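Long-range contact in fervidolysin (PDB 1R6V), which degrades keratin into peptides as a subtilisin-like serine protease, allowing its bacterium to grow on native feathers: residues S556-F562 and N593-S599. The protein carries 1 engineered substitution. Numbering follows the deposited sequence.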
loop_
_atom_site.group_PDB
_atom_site.type_symbol
_atom_site.label_atom_id
_atom_site.label_comp_id
_atom_site.label_asym_id
_atom_site.label_seq_id
_atom_site.Cartn_x
_atom_site.Cartn_y
_atom_site.Cartn_z
ATOM N N SER A 556 -20.951 -7.723 18.866
ATOM C CA SER A 556 -21.440 -8.959 18.267
ATOM C C SER A 556 -22.286 -9.747 19.261
ATOM O O SER A 556 -22.338 -9.426 20.449
ATOM C CB SER A 556 -20.259 -9.831 17.829
ATOM O OG SER A 556 -19.379 -10.047 18.920
ATOM N N THR A 557 -22.945 -10.778 18.753
ATOM C CA THR A 557 -23.752 -11.656 19.584
ATOM C C THR A 557 -23.297 -13.075 19.290
ATOM O O THR A 557 -22.969 -13.411 18.151
ATOM C CB THR A 557 -25.262 -11.531 19.284
ATOM O OG1 THR A 557 -25.507 -11.760 17.894
ATOM C CG2 THR A 557 -25.757 -10.146 19.670
ATOM N N LEU A 558 -23.264 -13.900 20.328
ATOM C CA LEU A 558 -22.846 -15.287 20.167
ATOM C C LEU A 558 -23.547 -16.154 21.186
ATOM O O LEU A 558 -23.458 -15.905 22.381
ATOM C CB LEU A 558 -21.336 -15.426 20.370
ATOM C CG LEU A 558 -20.772 -16.852 20.326
ATOM C CD1 LEU A 558 -21.006 -17.448 18.947
ATOM C CD2 LEU A 558 -19.282 -16.831 20.640
ATOM N N GLN A 559 -24.251 -17.168 20.701
ATOM C CA GLN A 559 -24.936 -18.100 21.585
ATOM C C GLN A 559 -24.557 -19.509 21.158
ATOM O O GLN A 559 -24.301 -19.754 19.984
ATOM C CB GLN A 559 -26.458 -17.928 21.493
ATOM C CG GLN A 559 -26.975 -16.574 21.997
ATOM C CD GLN A 559 -28.488 -16.455 21.903
ATOM O OE1 GLN A 559 -29.078 -16.724 20.852
ATOM N NE2 GLN A 559 -29.125 -16.042 23.000
ATOM N N VAL A 560 -24.495 -20.430 22.114
ATOM C CA VAL A 560 -24.191 -21.815 21.788
ATOM C C VAL A 560 -25.137 -22.737 22.557
ATOM O O VAL A 560 -25.392 -22.528 23.738
ATOM C CB VAL A 560 -22.724 -22.200 22.116
ATOM C CG1 VAL A 560 -22.436 -22.022 23.587
ATOM C CG2 VAL A 560 -22.482 -23.640 21.703
ATOM N N LYS A 561 -25.666 -23.741 21.864
ATOM C CA LYS A 561 -26.581 -24.712 22.470
ATOM C C LYS A 561 -26.203 -26.115 21.985
ATOM O O LYS A 561 -26.021 -26.322 20.793
ATOM C CB LYS A 561 -28.024 -24.391 22.056
ATOM C CG LYS A 561 -29.072 -25.416 22.485
ATOM C CD LYS A 561 -30.471 -24.976 22.045
ATOM C CE LYS A 561 -31.529 -26.035 22.352
ATOM N NZ LYS A 561 -32.899 -25.554 21.994
ATOM N N PHE A 562 -26.076 -27.075 22.900
ATOM C CA PHE A 562 -25.737 -28.443 22.510
ATOM C C PHE A 562 -26.959 -29.328 22.709
ATOM O O PHE A 562 -27.695 -29.161 23.674
ATOM C CB PHE A 562 -24.583 -28.990 23.340
ATOM C CG PHE A 562 -23.365 -28.130 23.309
ATOM C CD1 PHE A 562 -23.189 -27.134 24.259
ATOM C CD2 PHE A 562 -22.403 -28.308 22.328
ATOM C CE1 PHE A 562 -22.055 -26.311 24.239
ATOM C CE2 PHE A 562 -21.265 -27.497 22.289
ATOM C CZ PHE A 562 -21.095 -26.495 23.255
ATOM N N ASN A 593 -29.565 -28.891 25.489
ATOM C CA ASN A 593 -30.556 -27.942 24.985
ATOM C C ASN A 593 -30.567 -26.590 25.687
ATOM O O ASN A 593 -31.465 -25.774 25.471
ATOM C CB ASN A 593 -31.949 -28.579 25.036
ATOM C CG ASN A 593 -32.104 -29.696 24.030
ATOM O OD1 ASN A 593 -32.945 -30.584 24.189
ATOM N ND2 ASN A 593 -31.301 -29.657 22.979
ATOM N N GLN A 594 -29.570 -26.356 26.528
ATOM C CA GLN A 594 -29.463 -25.090 27.232
ATOM C C GLN A 594 -28.676 -24.123 26.342
ATOM O O GLN A 594 -27.642 -24.491 25.796
ATOM C CB GLN A 594 -28.729 -25.289 28.557
ATOM C CG GLN A 594 -28.537 -24.004 29.337
ATOM C CD GLN A 594 -28.072 -24.251 30.758
ATOM O OE1 GLN A 594 -26.992 -23.810 31.156
ATOM N NE2 GLN A 594 -28.893 -24.958 31.536
ATOM N N THR A 595 -29.184 -22.905 26.176
ATOM C CA THR A 595 -28.503 -21.910 25.349
ATOM C C THR A 595 -27.564 -21.066 26.198
ATOM O O THR A 595 -28.010 -20.381 27.120
ATOM C CB THR A 595 -29.505 -20.951 24.655
ATOM O OG1 THR A 595 -30.342 -21.688 23.755
ATOM C CG2 THR A 595 -28.759 -19.877 23.870
ATOM N N TYR A 596 -26.265 -21.127 25.902
ATOM C CA TYR A 596 -25.282 -20.329 26.633
ATOM C C TYR A 596 -25.074 -19.047 25.833
ATOM O O TYR A 596 -24.799 -19.103 24.637
ATOM C CB TYR A 596 -23.942 -21.061 26.753
ATOM C CG TYR A 596 -24.020 -22.386 27.470
ATOM C CD1 TYR A 596 -24.228 -23.570 26.766
ATOM C CD2 TYR A 596 -23.893 -22.453 28.856
ATOM C CE1 TYR A 596 -24.308 -24.796 27.432
ATOM C CE2 TYR A 596 -23.972 -23.669 29.530
ATOM C CZ TYR A 596 -24.181 -24.833 28.811
ATOM O OH TYR A 596 -24.287 -26.033 29.478
ATOM N N ASP A 597 -25.216 -17.901 26.488
ATOM C CA ASP A 597 -25.048 -16.616 25.809
ATOM C C ASP A 597 -23.657 -16.085 26.108
ATOM O O ASP A 597 -23.333 -15.756 27.246
ATOM C CB ASP A 597 -26.123 -15.625 26.277
ATOM C CG ASP A 597 -26.108 -14.316 25.489
ATOM O OD1 ASP A 597 -25.441 -14.243 24.440
ATOM O OD2 ASP A 597 -26.782 -13.359 25.921
ATOM N N LEU A 598 -22.830 -16.021 25.071
ATOM C CA LEU A 598 -21.461 -15.550 25.206
ATOM C C LEU A 598 -21.292 -14.160 24.594
ATOM O O LEU A 598 -20.170 -13.681 24.448
ATOM C CB LEU A 598 -20.521 -16.532 24.501
ATOM C CG LEU A 598 -20.580 -17.959 25.053
ATOM C CD1 LEU A 598 -19.690 -18.871 24.233
ATOM C CD2 LEU A 598 -20.144 -17.956 26.510
ATOM N N SER A 599 -22.406 -13.524 24.245
ATOM C CA SER A 599 -22.387 -12.205 23.619
ATOM C C SER A 599 -21.535 -11.154 24.321
ATOM O O SER A 599 -21.133 -10.181 23.693
ATOM C CB SER A 599 -23.816 -11.676 23.471
ATOM O OG SER A 599 -24.550 -12.432 22.524
HETATM O O HOH W 1 -19.687 -10.943 21.499
HETATM O O HOH W 2 -32.618 -23.344 23.644
HETATM O O HOH W 3 -26.408 -26.759 25.761
#
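Where the edge strand 595-597 runs out, a side chain takes over the ladder: the hydroxyl of S599 accepts the N-H of L558 (N to OG, 2.9 Å). OG reaches that N-H because it lies anti to its own carbonyl carbon (chi1 -68°), and its proton goes to the syn lone pair of D597 OD1. The same OD1 receives S599 N from above the carboxylate plane, closing an Asx turn. L558 O still accepts L598 N (2.8 Å), and regular antiparallel pairing begins at V560 and Y596, which exchange two backbone bonds. A water accepting from F562 N bridges to Q594 O, too distant for a direct bond, while N593 N reaches F562 O at 2.6 Å. On the inner face, V560 CG1 packs on Y596 CB (3.6 Å) and L558 CD2 lies alongside L598 CB. The side chains of F562 and Y596 cross nearly at right angles, CD1 to CE1 4.1 Å; F574 of strand 573-577, in the facing sheet of this second beta-sandwich domain, meets both rings. On the outer face, T595 CG2 packs on Q559 CB (3.8 Å), the extended K561 chain runs past N593 O, and one water joins its NZ to T595 OG1 and, at longer range, N593 O. Apolar packing thus faces the sandwich interior, the outer face mixes aliphatic with water-mediated contacts, and D597 OD1 orients the S599 hydroxyl to accept L558 N.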